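Local coordinates for alpha-1,2-mannosyltransferase (Ktr4), putative (Neosartorya fumigata, PDB 7BOP), which is a putative fungal mannosyltransferase of the GT-A clan, holding guanosine-5'-diphosphate and a manganese ion in its nucleotide pocket, at residues F104-D107 and K108-E112; V131-E134 and H135-P139; M170-N174 and S175-Y179; D297-F300 and N301-R305. One frame throughout, in Å; residues are numbered along the deposited sequence.

Contact 1: residues F104-D107 and K108-E112. With GDP (guanosine-5'-diphosphate), chain H.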
loop_
_atom_site.group_PDB
_atom_site.type_symbol
_atom_site.label_atom_id
_atom_site.label_comp_id
_atom_site.label_asym_id
_atom_site.label_seq_id
_atom_site.Cartn_x
_atom_site.Cartn_y
_atom_site.Cartn_z
ATOM N N PHE A 104 -13.873 7.619 -4.634
ATOM C CA PHE A 104 -12.962 8.669 -4.204
ATOM C C PHE A 104 -13.328 9.163 -2.810
ATOM O O PHE A 104 -14.517 9.312 -2.486
ATOM C CB PHE A 104 -12.980 9.816 -5.211
ATOM C CG PHE A 104 -12.624 9.384 -6.602
ATOM C CD1 PHE A 104 -11.306 9.103 -6.933
ATOM C CD2 PHE A 104 -13.606 9.236 -7.580
ATOM C CE1 PHE A 104 -10.966 8.684 -8.206
ATOM C CE2 PHE A 104 -13.270 8.824 -8.862
ATOM C CZ PHE A 104 -11.946 8.554 -9.182
ATOM N N PHE A 105 -12.304 9.388 -1.987
ATOM C CA PHE A 105 -12.458 9.859 -0.609
ATOM C C PHE A 105 -11.704 11.153 -0.401
ATOM O O PHE A 105 -10.630 11.356 -0.965
ATOM C CB PHE A 105 -11.937 8.817 0.374
ATOM C CG PHE A 105 -12.728 7.542 0.371
ATOM C CD1 PHE A 105 -13.840 7.402 1.197
ATOM C CD2 PHE A 105 -12.371 6.488 -0.454
ATOM C CE1 PHE A 105 -14.568 6.226 1.203
ATOM C CE2 PHE A 105 -13.104 5.309 -0.457
ATOM C CZ PHE A 105 -14.199 5.173 0.378
ATOM N N ASN A 106 -12.265 12.024 0.433
ATOM C CA ASN A 106 -11.657 13.309 0.734
ATOM C C ASN A 106 -12.243 13.815 2.054
ATOM O O ASN A 106 -13.419 13.595 2.341
ATOM C CB ASN A 106 -11.901 14.275 -0.441
ATOM C CG ASN A 106 -11.140 15.589 -0.323
ATOM O OD1 ASN A 106 -10.451 15.848 0.662
ATOM N ND2 ASN A 106 -11.273 16.432 -1.341
ATOM N N ASP A 107 -11.402 14.412 2.893
ATOM C CA ASP A 107 -11.863 15.038 4.137
ATOM C C ASP A 107 -12.770 16.254 3.853
ATOM O O ASP A 107 -13.645 16.568 4.647
ATOM C CB ASP A 107 -10.684 15.437 5.037
ATOM C CG ASP A 107 -9.720 16.394 4.364
ATOM O OD1 ASP A 107 -9.201 16.059 3.281
ATOM O OD2 ASP A 107 -9.469 17.476 4.922
ATOM N N LYS A 108 -12.542 16.910 2.719
ATOM C CA LYS A 108 -13.381 18.003 2.228
ATOM C C LYS A 108 -14.264 17.547 1.062
ATOM O O LYS A 108 -14.012 16.492 0.474
ATOM C CB LYS A 108 -12.484 19.162 1.803
ATOM C CG LYS A 108 -11.666 19.712 2.962
ATOM C CD LYS A 108 -10.531 20.587 2.491
ATOM C CE LYS A 108 -9.637 20.966 3.662
ATOM N NZ LYS A 108 -8.416 21.660 3.169
ATOM N N PRO A 109 -15.312 18.331 0.727
ATOM C CA PRO A 109 -16.173 17.961 -0.403
ATOM C C PRO A 109 -15.461 18.028 -1.750
ATOM O O PRO A 109 -14.614 18.885 -1.943
ATOM C CB PRO A 109 -17.294 19.018 -0.354
ATOM C CG PRO A 109 -17.280 19.534 1.039
ATOM C CD PRO A 109 -15.834 19.519 1.434
ATOM N N PHE A 110 -15.803 17.137 -2.676
ATOM C CA PHE A 110 -15.264 17.223 -4.029
ATOM C C PHE A 110 -15.992 18.298 -4.835
ATOM O O PHE A 110 -17.199 18.464 -4.690
ATOM C CB PHE A 110 -15.355 15.880 -4.765
ATOM C CG PHE A 110 -14.351 14.853 -4.298
ATOM C CD1 PHE A 110 -12.983 15.047 -4.507
ATOM C CD2 PHE A 110 -14.770 13.683 -3.675
ATOM C CE1 PHE A 110 -12.059 14.096 -4.092
ATOM C CE2 PHE A 110 -13.852 12.735 -3.255
ATOM C CZ PHE A 110 -12.499 12.937 -3.468
ATOM N N THR A 111 -15.257 18.989 -5.703
ATOM C CA THR A 111 -15.851 19.988 -6.591
ATOM C C THR A 111 -16.637 19.313 -7.702
ATOM O O THR A 111 -16.460 18.119 -7.970
ATOM C CB THR A 111 -14.795 20.908 -7.240
ATOM O OG1 THR A 111 -13.917 20.147 -8.081
ATOM C CG2 THR A 111 -13.988 21.649 -6.177
ATOM N N GLU A 112 -17.503 20.081 -8.358
ATOM C CA GLU A 112 -18.207 19.591 -9.541
ATOM C C GLU A 112 -17.249 19.323 -10.702
ATOM O O GLU A 112 -17.459 18.378 -11.455
ATOM C CB GLU A 112 -19.326 20.560 -9.964
ATOM C CG GLU A 112 -20.456 20.667 -8.947
ATOM C CD GLU A 112 -21.125 19.328 -8.658
ATOM O OE1 GLU A 112 -21.438 18.599 -9.623
ATOM O OE2 GLU A 112 -21.324 18.997 -7.469
HETATM P PB GDP H . 3.300 10.412 -0.265
HETATM O O1B GDP H . 4.241 11.497 -0.705
HETATM O O2B GDP H . 2.805 9.505 -1.405
HETATM O O3B GDP H . 3.713 9.646 0.976
HETATM O O3A GDP H . 2.029 11.297 0.230
HETATM P PA GDP H . 0.842 11.870 -0.716
HETATM O O1A GDP H . 0.804 13.377 -0.628
HETATM O O2A GDP H . 0.911 11.147 -2.079
HETATM O "O5'" GDP H . -0.386 11.334 0.175
HETATM C "C5'" GDP H . -0.752 9.953 0.177
HETATM C "C4'" GDP H . -2.176 9.788 -0.346
HETATM O "O4'" GDP H . -3.080 10.463 0.534
HETATM C "C3'" GDP H . -2.422 10.411 -1.713
HETATM O "O3'" GDP H . -3.439 9.631 -2.364
HETATM C "C2'" GDP H . -2.895 11.824 -1.409
HETATM O "O2'" GDP H . -3.746 12.339 -2.433
HETATM C "C1'" GDP H . -3.640 11.620 -0.094
HETATM N N9 GDP H . -3.610 12.714 0.907
HETATM C C8 GDP H . -2.575 13.141 1.684
HETATM N N7 GDP H . -2.987 14.129 2.514
HETATM C C5 GDP H . -4.298 14.338 2.283
HETATM C C6 GDP H . -5.357 15.230 2.803
HETATM O O6 GDP H . -5.073 16.050 3.691
HETATM N N1 GDP H . -6.605 15.126 2.300
HETATM C C2 GDP H . -6.919 14.221 1.337
HETATM N N2 GDP H . -8.183 14.147 0.849
HETATM N N3 GDP H . -5.992 13.383 0.809
HETATM C C4 GDP H . -4.705 13.395 1.239
#
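N106 and F110 meet across the turn that leaves strand 102-106, a parallel strand of the GT-A core sheet whose end opens on the nucleotide pocket. The apolar part comes first. N106 CB sits over one face of the F110 ring as a CH-pi contact, 3.8 Å from its centroid, while F104 CB touches F110 CZ at 3.6 Å. A phenylalanine suits this place because its flat ring can turn back against the end of the strand, offering one face to N106 CB; F114 stacks on it from helix 112-119. Hydrogen bonds form the second group. With CG anti to the backbone N (chi1 -172°), the N106 amide reaches the turn, and OD1 accepts K108 N at 3.1 Å from above the carbonyl plane. The same OD1 takes N2 of GDP at 2.8 Å, which ties the turn to the base. At D107 a carboxylate suits the guanine edge, since one oxygen can accept twice: its OD1 accepts GDP N1 at 2.9 Å and, at 3.3 Å, GDP N2.

Contact 2: residues V131-E134 and H135-P139. With GDP (guanosine-5'-diphosphate), chain H.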
loop_
_atom_site.group_PDB
_atom_site.type_symbol
_atom_site.label_atom_id
_atom_site.label_comp_id
_atom_site.label_asym_id
_atom_site.label_seq_id
_atom_site.Cartn_x
_atom_site.Cartn_y
_atom_site.Cartn_z
ATOM N N VAL A 131 -14.794 11.871 4.080
ATOM C CA VAL A 131 -14.365 11.191 5.298
ATOM C C VAL A 131 -15.069 11.858 6.484
ATOM O O VAL A 131 -14.989 13.062 6.615
ATOM C CB VAL A 131 -12.836 11.290 5.493
ATOM C CG1 VAL A 131 -12.425 10.660 6.821
ATOM C CG2 VAL A 131 -12.112 10.618 4.324
ATOM N N PRO A 132 -15.749 11.081 7.351
ATOM C CA PRO A 132 -16.390 11.732 8.515
ATOM C C PRO A 132 -15.369 12.370 9.466
ATOM O O PRO A 132 -14.255 11.856 9.604
ATOM C CB PRO A 132 -17.141 10.589 9.222
ATOM C CG PRO A 132 -17.017 9.383 8.361
ATOM C CD PRO A 132 -15.970 9.625 7.316
ATOM N N LYS A 133 -15.761 13.465 10.119
ATOM C CA LYS A 133 -14.905 14.187 11.072
ATOM C C LYS A 133 -14.288 13.255 12.108
ATOM O O LYS A 133 -13.100 13.360 12.413
ATOM C CB LYS A 133 -15.679 15.305 11.806
ATOM C CG LYS A 133 -15.884 16.590 11.003
ATOM C CD LYS A 133 -17.230 16.639 10.273
ATOM C CE LYS A 133 -17.330 17.821 9.314
ATOM N NZ LYS A 133 -16.600 17.586 8.031
ATOM N N GLU A 134 -15.091 12.338 12.632
ATOM C CA GLU A 134 -14.611 11.364 13.625
ATOM C C GLU A 134 -13.542 10.374 13.108
ATOM O O GLU A 134 -12.843 9.755 13.907
ATOM C CB GLU A 134 -15.788 10.603 14.275
ATOM C CG GLU A 134 -16.560 9.644 13.364
ATOM C CD GLU A 134 -17.854 10.216 12.784
ATOM O OE1 GLU A 134 -17.942 11.453 12.551
ATOM O OE2 GLU A 134 -18.784 9.404 12.539
ATOM N N HIS A 135 -13.439 10.213 11.785
ATOM C CA HIS A 135 -12.391 9.395 11.158
ATOM C C HIS A 135 -11.176 10.192 10.685
ATOM O O HIS A 135 -10.221 9.595 10.188
ATOM C CB HIS A 135 -12.959 8.639 9.952
ATOM C CG HIS A 135 -13.951 7.582 10.306
ATOM N ND1 HIS A 135 -14.690 6.915 9.355
ATOM C CD2 HIS A 135 -14.329 7.075 11.503
ATOM C CE1 HIS A 135 -15.474 6.035 9.949
ATOM N NE2 HIS A 135 -15.279 6.116 11.253
ATOM N N TRP A 136 -11.218 11.517 10.814
ATOM C CA TRP A 136 -10.176 12.413 10.303
ATOM C C TRP A 136 -9.542 13.274 11.384
ATOM O O TRP A 136 -8.318 13.400 11.421
ATOM C CB TRP A 136 -10.744 13.336 9.222
ATOM C CG TRP A 136 -9.692 14.092 8.461
ATOM C CD1 TRP A 136 -9.430 15.427 8.520
ATOM C CD2 TRP A 136 -8.761 13.539 7.521
ATOM N NE1 TRP A 136 -8.390 15.745 7.671
ATOM C CE2 TRP A 136 -7.965 14.603 7.046
ATOM C CE3 TRP A 136 -8.527 12.246 7.032
ATOM C CZ2 TRP A 136 -6.943 14.415 6.107
ATOM C CZ3 TRP A 136 -7.512 12.058 6.091
ATOM C CH2 TRP A 136 -6.729 13.142 5.645
ATOM N N ASP A 137 -10.367 13.906 12.225
ATOM C CA ASP A 137 -9.857 14.737 13.328
ATOM C C ASP A 137 -9.006 13.903 14.276
ATOM O O ASP A 137 -9.321 12.737 14.511
ATOM C CB ASP A 137 -10.999 15.371 14.139
ATOM C CG ASP A 137 -11.779 16.428 13.360
ATOM O OD1 ASP A 137 -11.368 16.829 12.253
ATOM O OD2 ASP A 137 -12.830 16.853 13.873
ATOM N N PRO A 138 -7.934 14.492 14.839
ATOM C CA PRO A 138 -7.187 13.723 15.829
ATOM C C PRO A 138 -8.090 13.349 17.003
ATOM O O PRO A 138 -8.955 14.138 17.356
ATOM C CB PRO A 138 -6.087 14.692 16.281
ATOM C CG PRO A 138 -5.937 15.660 15.156
ATOM C CD PRO A 138 -7.303 15.796 14.554
ATOM N N PRO A 139 -7.916 12.156 17.584
ATOM C CA PRO A 139 -8.768 11.792 18.719
ATOM C C PRO A 139 -8.548 12.679 19.955
ATOM O O PRO A 139 -7.485 13.306 20.105
ATOM C CB PRO A 139 -8.392 10.339 19.015
ATOM C CG PRO A 139 -7.100 10.093 18.332
ATOM C CD PRO A 139 -6.894 11.138 17.283
HETATM P PB GDP H . 3.300 10.412 -0.265
HETATM O O1B GDP H . 4.241 11.497 -0.705
HETATM O O2B GDP H . 2.805 9.505 -1.405
HETATM O O3B GDP H . 3.713 9.646 0.976
HETATM O O3A GDP H . 2.029 11.297 0.230
HETATM P PA GDP H . 0.842 11.870 -0.716
HETATM O O1A GDP H . 0.804 13.377 -0.628
HETATM O O2A GDP H . 0.911 11.147 -2.079
HETATM O "O5'" GDP H . -0.386 11.334 0.175
HETATM C "C5'" GDP H . -0.752 9.953 0.177
HETATM C "C4'" GDP H . -2.176 9.788 -0.346
HETATM O "O4'" GDP H . -3.080 10.463 0.534
HETATM C "C3'" GDP H . -2.422 10.411 -1.713
HETATM O "O3'" GDP H . -3.439 9.631 -2.364
HETATM C "C2'" GDP H . -2.895 11.824 -1.409
HETATM O "O2'" GDP H . -3.746 12.339 -2.433
HETATM C "C1'" GDP H . -3.640 11.620 -0.094
HETATM N N9 GDP H . -3.610 12.714 0.907
HETATM C C8 GDP H . -2.575 13.141 1.684
HETATM N N7 GDP H . -2.987 14.129 2.514
HETATM C C5 GDP H . -4.298 14.338 2.283
HETATM C C6 GDP H . -5.357 15.230 2.803
HETATM O O6 GDP H . -5.073 16.050 3.691
HETATM N N1 GDP H . -6.605 15.126 2.300
HETATM C C2 GDP H . -6.919 14.221 1.337
HETATM N N2 GDP H . -8.183 14.147 0.849
HETATM N N3 GDP H . -5.992 13.383 0.809
HETATM C C4 GDP H . -4.705 13.395 1.239
HETATM O O HOH W 1 -11.081 11.106 15.672
#
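H135 lies slantwise to P132, its ring nitrogen ND1 3.5 Å from P132 CG, in the short, weakly bonded helix about 133-136 that follows strand 126-130. Proline suits the entry to this turn: it has no backbone N-H to satisfy there, and its carbonyl still accepts H135 N at 2.8 Å. V131 stands nearly at right angles to W136, and its CG1, trans to the V131 nitrogen (chi1 176°), touches both H135 CB (3.8 Å) and W136 CB (4.0 Å). The W136 indole then leads away from the turn toward GDP, whose O6 lies at the ring edge, 3.5 Å from CZ2. K133 and D137 run side by side, and K133 O accepts both W136 N, from above its plane, and D137 N at 2.8 Å, almost in line with the carbonyl. A water donates to both E134 O and D137 O. Polar backbone atoms thus hold the turn, while the indole packs CZ2 and CH2 against the C6-O6 side of the base.

Contact 3: residues M170-N174 and S175-Y179. With GDP (guanosine-5'-diphosphate), chain H.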
loop_
_atom_site.group_PDB
_atom_site.type_symbol
_atom_site.label_atom_id
_atom_site.label_comp_id
_atom_site.label_asym_id
_atom_site.label_seq_id
_atom_site.Cartn_x
_atom_site.Cartn_y
_atom_site.Cartn_z
ATOM N N MET A 170 -3.829 11.507 7.345
ATOM C CA MET A 170 -3.859 10.572 6.223
ATOM C C MET A 170 -3.312 9.198 6.611
ATOM O O MET A 170 -3.924 8.182 6.299
ATOM C CB MET A 170 -3.107 11.160 5.022
ATOM C CG MET A 170 -3.005 10.227 3.831
ATOM S SD MET A 170 -1.637 9.058 3.964
ATOM C CE MET A 170 -0.235 10.170 3.872
ATOM N N CYS A 171 -2.177 9.168 7.299
ATOM C CA CYS A 171 -1.579 7.900 7.727
ATOM C C CYS A 171 -2.499 7.125 8.665
ATOM O O CYS A 171 -2.663 5.910 8.535
ATOM C CB CYS A 171 -0.230 8.136 8.409
ATOM S SG CYS A 171 1.078 8.673 7.275
ATOM N N ARG A 172 -3.087 7.836 9.612
ATOM C CA ARG A 172 -4.055 7.249 10.538
ATOM C C ARG A 172 -5.299 6.738 9.798
ATOM O O ARG A 172 -5.771 5.625 10.065
ATOM C CB ARG A 172 -4.443 8.271 11.602
ATOM C CG ARG A 172 -5.491 7.785 12.583
ATOM C CD ARG A 172 -5.681 8.784 13.701
ATOM N NE ARG A 172 -6.640 8.267 14.668
ATOM C CZ ARG A 172 -7.949 8.521 14.687
ATOM N NH1 ARG A 172 -8.532 9.336 13.802
ATOM N NH2 ARG A 172 -8.694 7.954 15.628
ATOM N N TRP A 173 -5.785 7.522 8.840
ATOM C CA TRP A 173 -6.962 7.131 8.058
ATOM C C TRP A 173 -6.723 5.845 7.259
ATOM O O TRP A 173 -7.541 4.919 7.299
ATOM C CB TRP A 173 -7.414 8.248 7.126
ATOM C CG TRP A 173 -8.733 7.925 6.470
ATOM C CD1 TRP A 173 -9.970 8.036 7.033
ATOM C CD2 TRP A 173 -8.940 7.412 5.151
ATOM N NE1 TRP A 173 -10.936 7.630 6.150
ATOM C CE2 TRP A 173 -10.338 7.241 4.986
ATOM C CE3 TRP A 173 -8.087 7.074 4.094
ATOM C CZ2 TRP A 173 -10.898 6.769 3.802
ATOM C CZ3 TRP A 173 -8.643 6.601 2.913
ATOM C CH2 TRP A 173 -10.046 6.458 2.777
ATOM N N ASN A 174 -5.595 5.785 6.554
ATOM C CA ASN A 174 -5.204 4.562 5.839
ATOM C C ASN A 174 -4.923 3.388 6.781
ATOM O O ASN A 174 -5.187 2.247 6.419
ATOM C CB ASN A 174 -3.999 4.825 4.931
ATOM C CG ASN A 174 -4.374 5.593 3.676
ATOM O OD1 ASN A 174 -5.352 5.278 3.015
ATOM N ND2 ASN A 174 -3.579 6.586 3.334
ATOM N N SER A 175 -4.405 3.666 7.981
ATOM C CA SER A 175 -4.085 2.609 8.940
ATOM C C SER A 175 -5.300 1.945 9.589
ATOM O O SER A 175 -5.288 0.735 9.807
ATOM C CB SER A 175 -3.173 3.134 10.048
ATOM O OG SER A 175 -1.911 3.551 9.534
ATOM N N GLY A 176 -6.312 2.733 9.935
ATOM C CA GLY A 176 -7.428 2.229 10.738
ATOM C C GLY A 176 -8.847 2.631 10.391
ATOM O O GLY A 176 -9.784 2.082 10.974
ATOM N N MET A 177 -9.024 3.578 9.470
ATOM C CA MET A 177 -10.338 4.181 9.242
ATOM C C MET A 177 -10.975 3.886 7.891
ATOM O O MET A 177 -12.203 3.786 7.825
ATOM C CB MET A 177 -10.264 5.696 9.446
ATOM C CG MET A 177 -9.782 6.129 10.827
ATOM S SD MET A 177 -10.809 5.467 12.153
ATOM C CE MET A 177 -9.951 6.081 13.588
ATOM N N PHE A 178 -10.186 3.745 6.822
ATOM C CA PHE A 178 -10.766 3.555 5.480
ATOM C C PHE A 178 -11.706 2.351 5.420
ATOM O O PHE A 178 -12.781 2.436 4.823
ATOM C CB PHE A 178 -9.697 3.509 4.371
ATOM C CG PHE A 178 -9.011 2.172 4.198
ATOM C CD1 PHE A 178 -7.981 1.775 5.056
ATOM C CD2 PHE A 178 -9.368 1.325 3.154
ATOM C CE1 PHE A 178 -7.336 0.556 4.874
ATOM C CE2 PHE A 178 -8.737 0.103 2.977
ATOM C CZ PHE A 178 -7.711 -0.282 3.837
ATOM N N TYR A 179 -11.316 1.260 6.078
ATOM C CA TYR A 179 -12.116 0.041 6.111
ATOM C C TYR A 179 -13.369 0.112 7.012
ATOM O O TYR A 179 -14.144 -0.840 7.043
ATOM C CB TYR A 179 -11.267 -1.176 6.485
ATOM C CG TYR A 179 -10.527 -1.101 7.809
ATOM C CD1 TYR A 179 -11.123 -1.526 8.994
ATOM C CD2 TYR A 179 -9.199 -0.659 7.859
ATOM C CE1 TYR A 179 -10.434 -1.481 10.195
ATOM C CE2 TYR A 179 -8.496 -0.614 9.053
ATOM C CZ TYR A 179 -9.109 -1.029 10.216
ATOM O OH TYR A 179 -8.409 -0.982 11.400
HETATM P PB GDP H . 3.300 10.412 -0.265
HETATM O O1B GDP H . 4.241 11.497 -0.705
HETATM O O2B GDP H . 2.805 9.505 -1.405
HETATM O O3B GDP H . 3.713 9.646 0.976
HETATM O O3A GDP H . 2.029 11.297 0.230
HETATM P PA GDP H . 0.842 11.870 -0.716
HETATM O O1A GDP H . 0.804 13.377 -0.628
HETATM O O2A GDP H . 0.911 11.147 -2.079
HETATM O "O5'" GDP H . -0.386 11.334 0.175
HETATM C "C5'" GDP H . -0.752 9.953 0.177
HETATM C "C4'" GDP H . -2.176 9.788 -0.346
HETATM O "O4'" GDP H . -3.080 10.463 0.534
HETATM C "C3'" GDP H . -2.422 10.411 -1.713
HETATM O "O3'" GDP H . -3.439 9.631 -2.364
HETATM C "C2'" GDP H . -2.895 11.824 -1.409
HETATM O "O2'" GDP H . -3.746 12.339 -2.433
HETATM C "C1'" GDP H . -3.640 11.620 -0.094
HETATM N N9 GDP H . -3.610 12.714 0.907
HETATM C C8 GDP H . -2.575 13.141 1.684
HETATM N N7 GDP H . -2.987 14.129 2.514
HETATM C C5 GDP H . -4.298 14.338 2.283
HETATM C C6 GDP H . -5.357 15.230 2.803
HETATM O O6 GDP H . -5.073 16.050 3.691
HETATM N N1 GDP H . -6.605 15.126 2.300
HETATM C C2 GDP H . -6.919 14.221 1.337
HETATM N N2 GDP H . -8.183 14.147 0.849
HETATM N N3 GDP H . -5.992 13.383 0.809
HETATM C C4 GDP H . -4.705 13.395 1.239
HETATM O O HOH W 2 -13.423 6.435 6.963
#
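W173 and F178 meet at about a right angle near the end of helix 165-177. The tryptophan CB leads away from the next turn, but a chi1 of -172° sets CG opposite the amide nitrogen and the indole swings back along the helix. CD1 meets M177 CB at 3.4 Å. NE1 donates to a water at 2.9 Å, and that water donates to M177 O, so the buried N-H is satisfied. Farther out, the six-membered ring carries F178 CB over its face, 3.5 Å from the centroid, a CH-pi contact reaching CH2 at the tip. A broad indole suits this place because one face spans two successive residues. W173 O accepts M177 N at 3.0 Å and F178 N at 2.9 Å from opposite faces of its plane, the second bond being the wider i to i+5 one. S175 OG, small enough to fold back, gives C171 O a second donor at 2.7 Å. R172 has M177 CE over its guanidinium face, while its NE forms a salt bridge with D304. M170 CG rests against GDP O4'. The helix widens into a pi-type turn at 175-177 before a 3-10 segment, with M170 lining the nucleotide pocket.

Contact 4: residues D297-F300 and N301-R305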
loop_
_atom_site.group_PDB
_atom_site.type_symbol
_atom_site.label_atom_id
_atom_site.label_comp_id
_atom_site.label_asym_id
_atom_site.label_seq_id
_atom_site.Cartn_x
_atom_site.Cartn_y
_atom_site.Cartn_z
ATOM N N ASP A 297 -7.502 -4.915 13.795
ATOM C CA ASP A 297 -8.168 -3.730 14.295
ATOM C C ASP A 297 -7.819 -3.444 15.755
ATOM O O ASP A 297 -7.725 -2.287 16.133
ATOM C CB ASP A 297 -9.678 -3.810 14.116
ATOM C CG ASP A 297 -10.336 -2.458 14.211
ATOM O OD1 ASP A 297 -9.861 -1.489 13.573
ATOM O OD2 ASP A 297 -11.334 -2.359 14.936
ATOM N N ALA A 298 -7.635 -4.485 16.569
ATOM C CA ALA A 298 -7.145 -4.297 17.946
ATOM C C ALA A 298 -5.738 -3.679 17.941
ATOM O O ALA A 298 -5.442 -2.801 18.752
ATOM C CB ALA A 298 -7.142 -5.613 18.709
ATOM N N TYR A 299 -4.893 -4.135 17.015
ATOM C CA TYR A 299 -3.554 -3.566 16.817
ATOM C C TYR A 299 -3.645 -2.090 16.470
ATOM O O TYR A 299 -2.966 -1.259 17.091
ATOM C CB TYR A 299 -2.793 -4.346 15.738
ATOM C CG TYR A 299 -1.417 -3.806 15.403
ATOM C CD1 TYR A 299 -0.437 -3.684 16.390
ATOM C CD2 TYR A 299 -1.079 -3.442 14.094
ATOM C CE1 TYR A 299 0.829 -3.200 16.085
ATOM C CE2 TYR A 299 0.192 -2.961 13.784
ATOM C CZ TYR A 299 1.139 -2.845 14.779
ATOM O OH TYR A 299 2.406 -2.367 14.485
ATOM N N PHE A 300 -4.508 -1.740 15.512
ATOM C CA PHE A 300 -4.672 -0.340 15.165
ATOM C C PHE A 300 -5.089 0.491 16.384
ATOM O O PHE A 300 -4.514 1.543 16.643
ATOM C CB PHE A 300 -5.670 -0.096 14.026
ATOM C CG PHE A 300 -6.067 1.340 13.928
ATOM C CD1 PHE A 300 -5.172 2.275 13.425
ATOM C CD2 PHE A 300 -7.275 1.784 14.460
ATOM C CE1 PHE A 300 -5.497 3.623 13.386
ATOM C CE2 PHE A 300 -7.608 3.135 14.424
ATOM C CZ PHE A 300 -6.715 4.054 13.886
ATOM N N ASN A 301 -6.100 0.026 17.120
ATOM C CA ASN A 301 -6.586 0.781 18.274
ATOM C C ASN A 301 -5.527 0.953 19.349
ATOM O O ASN A 301 -5.453 2.018 19.956
ATOM C CB ASN A 301 -7.857 0.170 18.860
ATOM C CG ASN A 301 -9.058 0.381 17.965
ATOM O OD1 ASN A 301 -9.250 1.464 17.417
ATOM N ND2 ASN A 301 -9.871 -0.647 17.813
ATOM N N HIS A 302 -4.714 -0.077 19.570
ATOM C CA HIS A 302 -3.561 0.034 20.458
ATOM C C HIS A 302 -2.613 1.166 20.020
ATOM O O HIS A 302 -2.228 2.029 20.823
ATOM C CB HIS A 302 -2.799 -1.289 20.495
ATOM C CG HIS A 302 -1.588 -1.256 21.366
ATOM N ND1 HIS A 302 -0.359 -0.820 20.918
ATOM C CD2 HIS A 302 -1.422 -1.578 22.666
ATOM C CE1 HIS A 302 0.512 -0.878 21.909
ATOM N NE2 HIS A 302 -0.105 -1.342 22.980
ATOM N N LEU A 303 -2.251 1.167 18.742
ATOM C CA LEU A 303 -1.378 2.219 18.190
ATOM C C LEU A 303 -2.028 3.601 18.292
ATOM O O LEU A 303 -1.362 4.607 18.582
ATOM C CB LEU A 303 -1.032 1.915 16.734
ATOM C CG LEU A 303 -0.229 0.648 16.439
ATOM C CD1 LEU A 303 0.025 0.600 14.935
ATOM C CD2 LEU A 303 1.087 0.560 17.221
ATOM N N ASP A 304 -3.338 3.640 18.069
ATOM C CA ASP A 304 -4.109 4.890 18.137
ATOM C C ASP A 304 -4.053 5.521 19.541
ATOM O O ASP A 304 -3.862 6.734 19.682
ATOM C CB ASP A 304 -5.573 4.624 17.731
ATOM C CG ASP A 304 -6.265 5.847 17.151
ATOM O OD1 ASP A 304 -5.585 6.746 16.629
ATOM O OD2 ASP A 304 -7.513 5.914 17.192
ATOM N N ARG A 305 -4.213 4.680 20.562
ATOM C CA ARG A 305 -4.107 5.108 21.959
ATOM C C ARG A 305 -2.667 5.442 22.382
ATOM O O ARG A 305 -2.469 6.288 23.249
ATOM C CB ARG A 305 -4.710 4.053 22.895
ATOM C CG ARG A 305 -6.205 3.840 22.672
ATOM C CD ARG A 305 -6.815 2.878 23.685
ATOM N NE ARG A 305 -6.216 1.527 23.689
ATOM C CZ ARG A 305 -6.674 0.447 23.028
ATOM N NH1 ARG A 305 -7.770 0.488 22.263
ATOM N NH2 ARG A 305 -6.020 -0.703 23.131
HETATM O O HOH W 3 -12.352 -0.214 16.220
HETATM O O HOH W 4 -6.662 -2.752 21.173
#
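This is an i to i+4 contact within one alpha-helix, 294-306, which packs between helix 234-244 and helix 165-177 of the GT-A fold. Backbone bonds join each residue of 297-300 to its partner one turn on, as in D304 N to F300 O at 2.8 Å. On the buried side Y299 and L303 cross at a slant. Leucine's branched end suits the tyrosine ring: L303 CD1 lies over one face, 3.9 Å from its centroid, 24° off the normal, and comes within 3.6 Å of Y299 CZ. This CH-pi contact leaves the hydroxyl for T238 OG1. F300 and D304 point the same way, the aspartate CB over one face of the phenyl ring and the carboxylate turned 29° from it. A trans first torsion in both residues (F300 chi1 166°) lays the two side chains along each other; CZ of F300 is 3.8 Å from D304 CG. The acid suits this buried place because its OD1 has R172 as salt-bridge partner, whereas the phenyl packs against S175 and M177. D297 OD1 is engaged by K180 and Y179, and its other oxygen, OD2, accepts a water at 2.7 Å. That same water accepts a hydrogen bond from N301 ND2 at 3.0 Å, linking two side chains whose own polar atoms, D297 OD2 and N301 ND2, stay 3.7 Å apart.

How the contacts relate
Contacts 1, 2 and 3 all touch GDP and one another. N106 O and V131 N, 2.8 Å apart, probably share a hydrogen bond that joins contact 1 to contact 2, whose centres are 15 Å apart. The indole of W173 in contact 3 links the other two, packing CH2 against F105 CG at 3.8 Å and NE1 against V131 CG1 at 3.4 Å. Contact 4 has no residue in the GDP pocket; its nearest atoms lie about 15 Å from contact 1. It touches contact 3 instead: besides the polar pairs of R172 and Y179, G176 CA packs on F300 CD1 at 3.5 Å and M177 CE on F300 CZ at 3.8 Å.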